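Putative PAS/PAC sensor protein (Nakamurella multipartita DSM 44233, PDB 6HMJ) acts as a blue-light receptor of the light-oxygen-voltage type that binds flavin mononucleotide and probably couples light to RNA binding and translational regulation. Local coordinates at residues A248-D253 with V262-A267; A256-L261 with G281-F286. All coordinates share one frame; numbering follows the deposited sequence.

Contact 1. Residues A248-D253 with V262-A267; sequences AITVAD and VYANPA. With FMN (flavin mononucleotide), chain E.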
ATOM      1  N   ALA A 248      22.944  23.113 -12.637  1.00 47.37           N
ATOM      2  CA  ALA A 248      23.773  23.131 -13.834  1.00 47.29           C
ATOM      3  C   ALA A 248      23.771  24.513 -14.469  1.00 47.31           C
ATOM      4  O   ALA A 248      22.734  25.177 -14.551  1.00 47.87           O
ATOM      5  CB  ALA A 248      23.277  22.095 -14.842  1.00 47.70           C
ATOM      6  N   ILE A 249      24.948  24.943 -14.917  1.00 46.37           N
ATOM      7  CA  ILE A 249      25.115  26.205 -15.626  1.00 47.22           C
ATOM      8  C   ILE A 249      25.943  25.937 -16.876  1.00 46.13           C
ATOM      9  O   ILE A 249      26.985  25.276 -16.807  1.00 45.04           O
ATOM     10  CB  ILE A 249      25.796  27.268 -14.740  1.00 49.87           C
ATOM     11  CG1 ILE A 249      24.994  27.466 -13.449  1.00 50.49           C
ATOM     12  CG2 ILE A 249      25.947  28.588 -15.506  1.00 49.24           C
ATOM     13  CD1 ILE A 249      25.625  28.430 -12.470  1.00 50.62           C
ATOM     14  N   THR A 250      25.469  26.436 -18.015  1.00 46.40           N
ATOM     15  CA  THR A 250      26.178  26.294 -19.277  1.00 46.48           C
ATOM     16  C   THR A 250      26.106  27.609 -20.041  1.00 47.09           C
ATOM     17  O   THR A 250      25.148  28.377 -19.901  1.00 47.90           O
ATOM     18  CB  THR A 250      25.599  25.158 -20.130  1.00 44.39           C
ATOM     19  OG1 THR A 250      24.192  25.363 -20.311  1.00 44.47           O
ATOM     20  CG2 THR A 250      25.832  23.814 -19.457  1.00 41.81           C
ATOM     21  N   VAL A 251      27.131  27.861 -20.847  1.00 46.28           N
ATOM     22  CA  VAL A 251      27.187  29.043 -21.700  1.00 47.77           C
ATOM     23  C   VAL A 251      27.517  28.600 -23.117  1.00 48.29           C
ATOM     24  O   VAL A 251      28.419  27.779 -23.324  1.00 47.79           O
ATOM     25  CB  VAL A 251      28.222  30.071 -21.203  1.00 48.22           C
ATOM     26  CG1 VAL A 251      28.180  31.324 -22.068  1.00 48.65           C
ATOM     27  CG2 VAL A 251      27.978  30.415 -19.738  1.00 48.07           C
ATOM     28  N   ALA A 252      26.791  29.146 -24.085  1.00 49.47           N
ATOM     29  CA  ALA A 252      27.027  28.878 -25.493  1.00 49.93           C
ATOM     30  C   ALA A 252      27.339  30.189 -26.198  1.00 52.27           C
ATOM     31  O   ALA A 252      26.738  31.226 -25.898  1.00 52.59           O
ATOM     32  CB  ALA A 252      25.818  28.205 -26.144  1.00 48.46           C
ATOM     33  N   ASP A 253      28.280  30.135 -27.134  1.00 54.14           N
ATOM     34  CA  ASP A 253      28.688  31.295 -27.923  1.00 56.08           C
ATOM     35  C   ASP A 253      27.911  31.284 -29.234  1.00 58.36           C
ATOM     36  O   ASP A 253      28.229  30.523 -30.151  1.00 59.81           O
ATOM     37  CB  ASP A 253      30.196  31.273 -28.163  1.00 56.64           C
ATOM     38  CG  ASP A 253      30.686  32.492 -28.911  1.00 59.75           C
ATOM     39  OD1 ASP A 253      29.845  33.291 -29.368  1.00 61.30           O
ATOM     40  OD2 ASP A 253      31.918  32.654 -29.039  1.00 61.46           O
ATOM     41  N   VAL A 262      30.777  26.880 -24.502  1.00 57.92           N
ATOM     42  CA  VAL A 262      32.037  27.469 -24.061  1.00 57.83           C
ATOM     43  C   VAL A 262      32.211  27.421 -22.551  1.00 55.15           C
ATOM     44  O   VAL A 262      33.293  27.772 -22.060  1.00 56.42           O
ATOM     45  CB  VAL A 262      32.195  28.918 -24.570  1.00 58.63           C
ATOM     46  CG1 VAL A 262      32.231  28.936 -26.088  1.00 62.35           C
ATOM     47  CG2 VAL A 262      31.067  29.800 -24.067  1.00 56.63           C
ATOM     48  N   TYR A 263      31.194  26.995 -21.799  1.00 52.50           N
ATOM     49  CA  TYR A 263      31.330  26.787 -20.366  1.00 51.20           C
ATOM     50  C   TYR A 263      30.306  25.765 -19.890  1.00 49.87           C
ATOM     51  O   TYR A 263      29.181  25.707 -20.393  1.00 49.71           O
ATOM     52  CB  TYR A 263      31.154  28.081 -19.565  1.00 50.84           C
ATOM     53  CG  TYR A 263      31.214  27.835 -18.075  1.00 50.37           C
ATOM     54  CD1 TYR A 263      32.429  27.650 -17.431  1.00 52.81           C
ATOM     55  CD2 TYR A 263      30.054  27.762 -17.317  1.00 47.88           C
ATOM     56  CE1 TYR A 263      32.488  27.409 -16.073  1.00 54.36           C
ATOM     57  CE2 TYR A 263      30.102  27.524 -15.958  1.00 48.68           C
ATOM     58  CZ  TYR A 263      31.318  27.347 -15.340  1.00 52.63           C
ATOM     59  OH  TYR A 263      31.365  27.110 -13.984  1.00 54.53           O
ATOM     60  N   ALA A 264      30.710  24.970 -18.899  1.00 49.55           N
ATOM     61  CA  ALA A 264      29.815  24.013 -18.253  1.00 48.61           C
ATOM     62  C   ALA A 264      30.384  23.687 -16.881  1.00 49.52           C
ATOM     63  O   ALA A 264      31.542  23.265 -16.777  1.00 51.40           O
ATOM     64  CB  ALA A 264      29.661  22.746 -19.094  1.00 49.51           C
ATOM     65  N   ASN A 265      29.590  23.882 -15.837  1.00 48.74           N
ATOM     66  CA  ASN A 265      30.054  23.706 -14.465  1.00 49.39           C
ATOM     67  C   ASN A 265      29.884  22.261 -14.026  1.00 49.97           C
ATOM     68  O   ASN A 265      29.190  21.470 -14.670  1.00 49.41           O
ATOM     69  CB  ASN A 265      29.299  24.662 -13.544  1.00 48.69           C
ATOM     70  CG  ASN A 265      27.828  24.305 -13.403  1.00 49.71           C
ATOM     71  OD1 ASN A 265      27.314  23.438 -14.105  1.00 50.16           O
ATOM     72  ND2 ASN A 265      27.140  24.991 -12.497  1.00 51.16           N
ATOM     73  N   PRO A 266      30.512  21.877 -12.911  1.00 51.72           N
ATOM     74  CA  PRO A 266      30.433  20.470 -12.479  1.00 55.13           C
ATOM     75  C   PRO A 266      29.016  19.979 -12.231  1.00 56.55           C
ATOM     76  O   PRO A 266      28.745  18.788 -12.436  1.00 57.44           O
ATOM     77  CB  PRO A 266      31.267  20.454 -11.189  1.00 56.65           C
ATOM     78  CG  PRO A 266      32.197  21.611 -11.324  1.00 56.28           C
ATOM     79  CD  PRO A 266      31.422  22.665 -12.063  1.00 52.86           C
ATOM     80  N   ALA A 267      28.103  20.846 -11.786  1.00 55.85           N
ATOM     81  CA  ALA A 267      26.719  20.420 -11.606  1.00 53.21           C
ATOM     82  C   ALA A 267      26.140  19.908 -12.915  1.00 51.93           C
ATOM     83  O   ALA A 267      25.346  18.958 -12.928  1.00 52.73           O
ATOM     84  CB  ALA A 267      25.876  21.573 -11.062  1.00 51.45           C
TER
HETATM   85  N1  FMN E 400      18.827  21.372 -25.766  1.00 54.27           N
HETATM   86  C2  FMN E 400      18.570  20.257 -25.048  1.00 55.54           C
HETATM   87  O2  FMN E 400      17.884  19.349 -25.564  1.00 55.91           O
HETATM   88  N3  FMN E 400      19.025  20.082 -23.795  1.00 56.68           N
HETATM   89  C4  FMN E 400      19.763  20.998 -23.162  1.00 55.55           C
HETATM   90  O4  FMN E 400      20.168  20.800 -21.997  1.00 54.19           O
HETATM   91  C4A FMN E 400      20.092  22.249 -23.877  1.00 55.94           C
HETATM   92  N5  FMN E 400      20.833  23.221 -23.312  1.00 56.31           N
HETATM   93  C5A FMN E 400      21.114  24.354 -23.996  1.00 56.24           C
HETATM   94  C6  FMN E 400      21.879  25.339 -23.378  1.00 54.91           C
HETATM   95  C7  FMN E 400      22.189  26.511 -24.051  1.00 53.70           C
HETATM   96  C7M FMN E 400      23.021  27.562 -23.366  1.00 53.77           C
HETATM   97  C8  FMN E 400      21.691  26.717 -25.438  1.00 53.99           C
HETATM   98  C8M FMN E 400      21.999  27.976 -26.204  1.00 54.53           C
HETATM   99  C9  FMN E 400      20.925  25.739 -26.053  1.00 54.25           C
HETATM  100  C9A FMN E 400      20.612  24.557 -25.389  1.00 55.01           C
HETATM  101  N10 FMN E 400      19.832  23.537 -25.994  1.00 55.41           N
HETATM  102  C10 FMN E 400      19.561  22.380 -25.250  1.00 55.54           C
HETATM  103  C1' FMN E 400      19.275  23.629 -27.348  1.00 54.57           C
HETATM  104  C2' FMN E 400      20.187  22.953 -28.351  1.00 53.95           C
HETATM  105  O2' FMN E 400      21.559  23.145 -28.002  1.00 54.58           O
HETATM  106  C3' FMN E 400      19.925  23.537 -29.726  1.00 54.01           C
HETATM  107  O3' FMN E 400      20.172  24.951 -29.684  1.00 55.02           O
HETATM  108  C4' FMN E 400      18.500  23.321 -30.210  1.00 53.69           C
HETATM  109  O4' FMN E 400      18.192  21.927 -30.237  1.00 51.35           O
HETATM  110  C5' FMN E 400      18.412  23.960 -31.588  1.00 55.89           C
HETATM  111  O5' FMN E 400      17.827  23.087 -32.544  1.00 56.32           O
HETATM  112  P   FMN E 400      18.775  22.316 -33.585  1.00 54.86           P
HETATM  113  O1P FMN E 400      17.784  21.504 -34.379  1.00 58.79           O
HETATM  114  O2P FMN E 400      19.447  23.431 -34.351  1.00 56.76           O
HETATM  115  O3P FMN E 400      19.746  21.537 -32.733  1.00 55.61           O
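Ile249 and Asn265 join the mouth of a beta hairpin by two hydrogen bonds. The backbone of Ile249 gives a nearly straight one from N to Asn265 OD1 (2.9 Å, 168° at the hydrogen), reaching that oxygen from above its carbonyl plane. Asn265 N returns a bond of 3.1 Å to Ile249 O. Because Asn265 CG stands between its own backbone N and carbonyl carbon (chi1 68°), the amide folds back over Ile249, with ND2 3.4 Å from Ile249 CG1. Farther in, Val251 N donates to Tyr263 O at 3.0 Å. Val251 O receives both Val262 N, at 2.8 Å, and the more distant Tyr263 N, at 3.3 Å, a classic beta bulge. Val251 CG2 packs on Tyr263 CB (3.9 Å), while on the other face Ala252 CB meets the flavin methyl C8M at 3.8 Å. In the second shell, Asn265 OD1 also accepts from Phe268 N as an N-cap, and ND2 bonds Val247 O and Ala242 O. An alanine at Asn265 would probably leave Ile249 N and the first turn of the helix without their shared acceptor. Gln347 and Gly345 hold Thr250 OG1 beside the flavin. The hairpin closes one side of the PAS sheet: strand 340-346 flanks 250-253, helix 266-272 leads away from Asn265, helix 234-244 packs on Tyr263, and Ile229 of the second subunit touches Val262 and Tyr263.

Contact 2. Residues A256-L261 with G281-F286; sequences APDQPL and GRNCRF. With FMN (flavin mononucleotide), chain E.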
ATOM      1  N   ALA A 256      29.740  31.996 -32.675  1.00 63.53           N
ATOM      2  CA  ALA A 256      30.506  30.946 -33.325  1.00 67.13           C
ATOM      3  C   ALA A 256      29.592  29.997 -34.088  1.00 69.70           C
ATOM      4  O   ALA A 256      28.393  29.903 -33.805  1.00 69.56           O
ATOM      5  CB  ALA A 256      31.312  30.175 -32.281  1.00 65.83           C
ATOM      6  N   PRO A 257      30.130  29.263 -35.063  1.00 71.64           N
ATOM      7  CA  PRO A 257      29.276  28.387 -35.879  1.00 71.38           C
ATOM      8  C   PRO A 257      28.698  27.242 -35.059  1.00 65.67           C
ATOM      9  O   PRO A 257      29.419  26.548 -34.338  1.00 63.57           O
ATOM     10  CB  PRO A 257      30.221  27.882 -36.977  1.00 75.09           C
ATOM     11  CG  PRO A 257      31.595  28.065 -36.432  1.00 75.73           C
ATOM     12  CD  PRO A 257      31.537  29.242 -35.505  1.00 74.12           C
ATOM     13  N   ASP A 258      27.385  27.048 -35.182  1.00 64.22           N
ATOM     14  CA  ASP A 258      26.647  25.972 -34.525  1.00 60.67           C
ATOM     15  C   ASP A 258      26.444  26.208 -33.032  1.00 56.00           C
ATOM     16  O   ASP A 258      26.133  25.266 -32.296  1.00 52.83           O
ATOM     17  CB  ASP A 258      27.325  24.612 -34.741  1.00 61.04           C
ATOM     18  CG  ASP A 258      26.349  23.447 -34.620  1.00 59.54           C
ATOM     19  OD1 ASP A 258      25.156  23.632 -34.941  1.00 59.02           O
ATOM     20  OD2 ASP A 258      26.772  22.344 -34.208  1.00 57.84           O
ATOM     21  N   GLN A 259      26.623  27.438 -32.561  1.00 57.44           N
ATOM     22  CA  GLN A 259      26.343  27.810 -31.180  1.00 54.74           C
ATOM     23  C   GLN A 259      26.999  26.839 -30.189  1.00 53.90           C
ATOM     24  O   GLN A 259      26.314  26.179 -29.413  1.00 50.98           O
ATOM     25  CB  GLN A 259      24.840  27.873 -30.945  1.00 53.38           C
ATOM     26  CG  GLN A 259      24.086  28.712 -31.970  1.00 57.58           C
ATOM     27  CD  GLN A 259      22.584  28.709 -31.746  1.00 58.62           C
ATOM     28  OE1 GLN A 259      22.076  28.020 -30.857  1.00 58.17           O
ATOM     29  NE2 GLN A 259      21.864  29.474 -32.558  1.00 59.64           N
ATOM     30  N   PRO A 260      28.328  26.761 -30.184  1.00 57.90           N
ATOM     31  CA  PRO A 260      29.009  25.761 -29.355  1.00 57.07           C
ATOM     32  C   PRO A 260      29.014  26.119 -27.878  1.00 56.70           C
ATOM     33  O   PRO A 260      28.854  27.274 -27.480  1.00 55.78           O
ATOM     34  CB  PRO A 260      30.437  25.759 -29.915  1.00 58.73           C
ATOM     35  CG  PRO A 260      30.615  27.142 -30.460  1.00 59.89           C
ATOM     36  CD  PRO A 260      29.273  27.536 -31.009  1.00 60.29           C
ATOM     37  N   LEU A 261      29.216  25.088 -27.061  1.00 57.51           N
ATOM     38  CA  LEU A 261      29.354  25.270 -25.624  1.00 56.52           C
ATOM     39  C   LEU A 261      30.735  25.831 -25.318  1.00 58.48           C
ATOM     40  O   LEU A 261      31.745  25.316 -25.811  1.00 61.31           O
ATOM     41  CB  LEU A 261      29.164  23.947 -24.884  1.00 56.27           C
ATOM     42  CG  LEU A 261      27.764  23.505 -24.460  1.00 54.40           C
ATOM     43  CD1 LEU A 261      27.851  22.161 -23.758  1.00 54.20           C
ATOM     44  CD2 LEU A 261      27.105  24.535 -23.555  1.00 53.53           C
ATOM     45  N   GLY A 281      32.868  23.209 -27.137  1.00 58.05           N
ATOM     46  CA  GLY A 281      32.983  23.308 -28.572  1.00 60.08           C
ATOM     47  C   GLY A 281      31.862  22.644 -29.340  1.00 60.39           C
ATOM     48  O   GLY A 281      31.791  22.808 -30.564  1.00 61.47           O
ATOM     49  N   ARG A 282      30.986  21.900 -28.664  1.00 60.68           N
ATOM     50  CA  ARG A 282      29.866  21.217 -29.291  1.00 61.49           C
ATOM     51  C   ARG A 282      28.547  21.879 -28.913  1.00 60.21           C
ATOM     52  O   ARG A 282      28.413  22.464 -27.834  1.00 59.19           O
ATOM     53  CB  ARG A 282      29.814  19.744 -28.881  1.00 62.80           C
ATOM     54  CG  ARG A 282      31.088  18.956 -29.125  1.00 68.47           C
ATOM     55  CD  ARG A 282      30.965  17.577 -28.500  1.00 71.65           C
ATOM     56  NE  ARG A 282      29.842  16.834 -29.067  1.00 74.70           N
ATOM     57  CZ  ARG A 282      29.299  15.751 -28.518  1.00 74.74           C
ATOM     58  NH1 ARG A 282      29.766  15.270 -27.372  1.00 74.44           N
ATOM     59  NH2 ARG A 282      28.277  15.152 -29.114  1.00 74.04           N
ATOM     60  N   ASN A 283      27.568  21.767 -29.807  1.00 60.68           N
ATOM     61  CA  ASN A 283      26.218  22.216 -29.500  1.00 60.84           C
ATOM     62  C   ASN A 283      25.575  21.281 -28.479  1.00 59.28           C
ATOM     63  O   ASN A 283      25.836  20.077 -28.457  1.00 59.31           O
ATOM     64  CB  ASN A 283      25.380  22.268 -30.777  1.00 62.38           C
ATOM     65  CG  ASN A 283      24.003  22.846 -30.545  1.00 62.88           C
ATOM     66  OD1 ASN A 283      23.104  22.161 -30.054  1.00 62.10           O
ATOM     67  ND2 ASN A 283      23.824  24.113 -30.904  1.00 63.43           N
ATOM     68  N   CYS A 284      24.720  21.850 -27.621  1.00 58.78           N
ATOM     69  CA  CYS A 284      24.116  21.078 -26.539  1.00 59.63           C
ATOM     70  C   CYS A 284      23.122  20.026 -27.019  1.00 56.34           C
ATOM     71  O   CYS A 284      22.655  19.229 -26.200  1.00 55.76           O
ATOM     72  CB  CYS A 284      23.414  22.016 -25.553  1.00 64.38           C
ATOM     73  SG  CYS A 284      24.443  23.390 -25.000  1.00 69.53           S
ATOM     74  N   ARG A 285      22.786  19.999 -28.311  1.00 54.35           N
ATOM     75  CA  ARG A 285      21.785  19.058 -28.803  1.00 50.06           C
ATOM     76  C   ARG A 285      22.119  17.605 -28.476  1.00 48.39           C
ATOM     77  O   ARG A 285      21.232  16.750 -28.561  1.00 50.38           O
ATOM     78  CB  ARG A 285      21.585  19.234 -30.307  1.00 50.35           C
ATOM     79  CG  ARG A 285      22.665  18.648 -31.184  1.00 50.70           C
ATOM     80  CD  ARG A 285      22.242  18.716 -32.639  1.00 51.97           C
ATOM     81  NE  ARG A 285      22.051  20.091 -33.088  1.00 51.80           N
ATOM     82  CZ  ARG A 285      23.022  20.864 -33.570  1.00 52.85           C
ATOM     83  NH1 ARG A 285      24.263  20.401 -33.667  1.00 52.61           N
ATOM     84  NH2 ARG A 285      22.751  22.104 -33.956  1.00 53.92           N
ATOM     85  N   PHE A 286      23.373  17.291 -28.135  1.00 47.34           N
ATOM     86  CA  PHE A 286      23.731  15.899 -27.891  1.00 49.05           C
ATOM     87  C   PHE A 286      22.934  15.291 -26.743  1.00 49.22           C
ATOM     88  O   PHE A 286      22.851  14.063 -26.645  1.00 50.79           O
ATOM     89  CB  PHE A 286      25.231  15.752 -27.608  1.00 51.18           C
ATOM     90  CG  PHE A 286      25.739  16.608 -26.474  1.00 52.60           C
ATOM     91  CD1 PHE A 286      25.613  16.188 -25.157  1.00 53.39           C
ATOM     92  CD2 PHE A 286      26.379  17.811 -26.729  1.00 53.67           C
ATOM     93  CE1 PHE A 286      26.093  16.967 -24.115  1.00 54.12           C
ATOM     94  CE2 PHE A 286      26.863  18.596 -25.693  1.00 53.80           C
ATOM     95  CZ  PHE A 286      26.722  18.175 -24.385  1.00 53.83           C
TER
HETATM   96  N1  FMN E 400      18.827  21.372 -25.766  1.00 54.27           N
HETATM   97  C2  FMN E 400      18.570  20.257 -25.048  1.00 55.54           C
HETATM   98  O2  FMN E 400      17.884  19.349 -25.564  1.00 55.91           O
HETATM   99  N3  FMN E 400      19.025  20.082 -23.795  1.00 56.68           N
HETATM  100  C4  FMN E 400      19.763  20.998 -23.162  1.00 55.55           C
HETATM  101  O4  FMN E 400      20.168  20.800 -21.997  1.00 54.19           O
HETATM  102  C4A FMN E 400      20.092  22.249 -23.877  1.00 55.94           C
HETATM  103  N5  FMN E 400      20.833  23.221 -23.312  1.00 56.31           N
HETATM  104  C5A FMN E 400      21.114  24.354 -23.996  1.00 56.24           C
HETATM  105  C6  FMN E 400      21.879  25.339 -23.378  1.00 54.91           C
HETATM  106  C7  FMN E 400      22.189  26.511 -24.051  1.00 53.70           C
HETATM  107  C7M FMN E 400      23.021  27.562 -23.366  1.00 53.77           C
HETATM  108  C8  FMN E 400      21.691  26.717 -25.438  1.00 53.99           C
HETATM  109  C8M FMN E 400      21.999  27.976 -26.204  1.00 54.53           C
HETATM  110  C9  FMN E 400      20.925  25.739 -26.053  1.00 54.25           C
HETATM  111  C9A FMN E 400      20.612  24.557 -25.389  1.00 55.01           C
HETATM  112  N10 FMN E 400      19.832  23.537 -25.994  1.00 55.41           N
HETATM  113  C10 FMN E 400      19.561  22.380 -25.250  1.00 55.54           C
HETATM  114  C1' FMN E 400      19.275  23.629 -27.348  1.00 54.57           C
HETATM  115  C2' FMN E 400      20.187  22.953 -28.351  1.00 53.95           C
HETATM  116  O2' FMN E 400      21.559  23.145 -28.002  1.00 54.58           O
HETATM  117  C3' FMN E 400      19.925  23.537 -29.726  1.00 54.01           C
HETATM  118  O3' FMN E 400      20.172  24.951 -29.684  1.00 55.02           O
HETATM  119  C4' FMN E 400      18.500  23.321 -30.210  1.00 53.69           C
HETATM  120  O4' FMN E 400      18.192  21.927 -30.237  1.00 51.35           O
HETATM  121  C5' FMN E 400      18.412  23.960 -31.588  1.00 55.89           C
HETATM  122  O5' FMN E 400      17.827  23.087 -32.544  1.00 56.32           O
HETATM  123  P   FMN E 400      18.775  22.316 -33.585  1.00 54.86           P
HETATM  124  O1P FMN E 400      17.784  21.504 -34.379  1.00 58.79           O
HETATM  125  O2P FMN E 400      19.447  23.431 -34.351  1.00 56.76           O
HETATM  126  O3P FMN E 400      19.746  21.537 -32.733  1.00 55.61           O
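Asp258, third residue of a type II turn from Ala256 to Gln259, meets Arg285 end-on in a salt bridge. Its OD1 takes Arg285 NH2 at 3.0 Å and its OD2 takes NH1 at 3.2 Å on the syn lone pair, the carboxylate and guanidinium planes lying 24° apart. A bend at chi3 (62°) turns the guanidinium so that its third nitrogen, NE, bonds the flavin phosphate oxygen O3P at 2.7 Å. The arginine thus spans two acidic groups, whose charges it probably offsets in part. Asp258 O accepts Asn283 ND2 at 2.9 Å, in the plane of the amide, whose CG lies over one face of the guanidinium. The other end of that amide, OD1, makes an Asx turn with Arg285 N and receives the ribityl hydroxyl O2' at 2.8 Å. Residues 281-286 open the GRNCRFLQ signature of LOV domains, in which Cys284 probably forms the light-driven adduct; its SG lies 4.6 Å from flavin C4A. After Asp258, Gln259 rests its CB near Asn283 ND2, and its extended side chain ends with OE1 near the ribityl O3', without a hydrogen bond. Pro260 sets its CB on the Gly281 carbonyl. Leu261 then pairs by backbone with residues 281-282, N giving to Arg282 O at 2.9 Å and O accepting Gly281 N at 2.7 Å. Its CD2 packs on Cys284 SG, and CD1 meets the edge of the Phe286 ring.

Contacts 1 and 2 interleave along the chain: 248-253, 256-261, 262-267, then 281-286. Their centres lie 11 Å apart within one PAS domain, at the far end of an elongated chain. Contact 1 pairs the two strands of a hairpin, and contact 2 ties the loop joining those strands to the segment that precedes helix 294-305. They touch where Asp253 N lies 2.9 Å from Pro260 O, probably a hydrogen bond, and where Leu261 CD2 packs on Thr250 and Val251. Both border the same flavin, contact 1 at its dimethylbenzene end and contact 2 along the ribityl phosphate, with Cys284 beside the ring. As in other LOV domains, this cysteine and Gln347, Thr250's partner, flank one flavin.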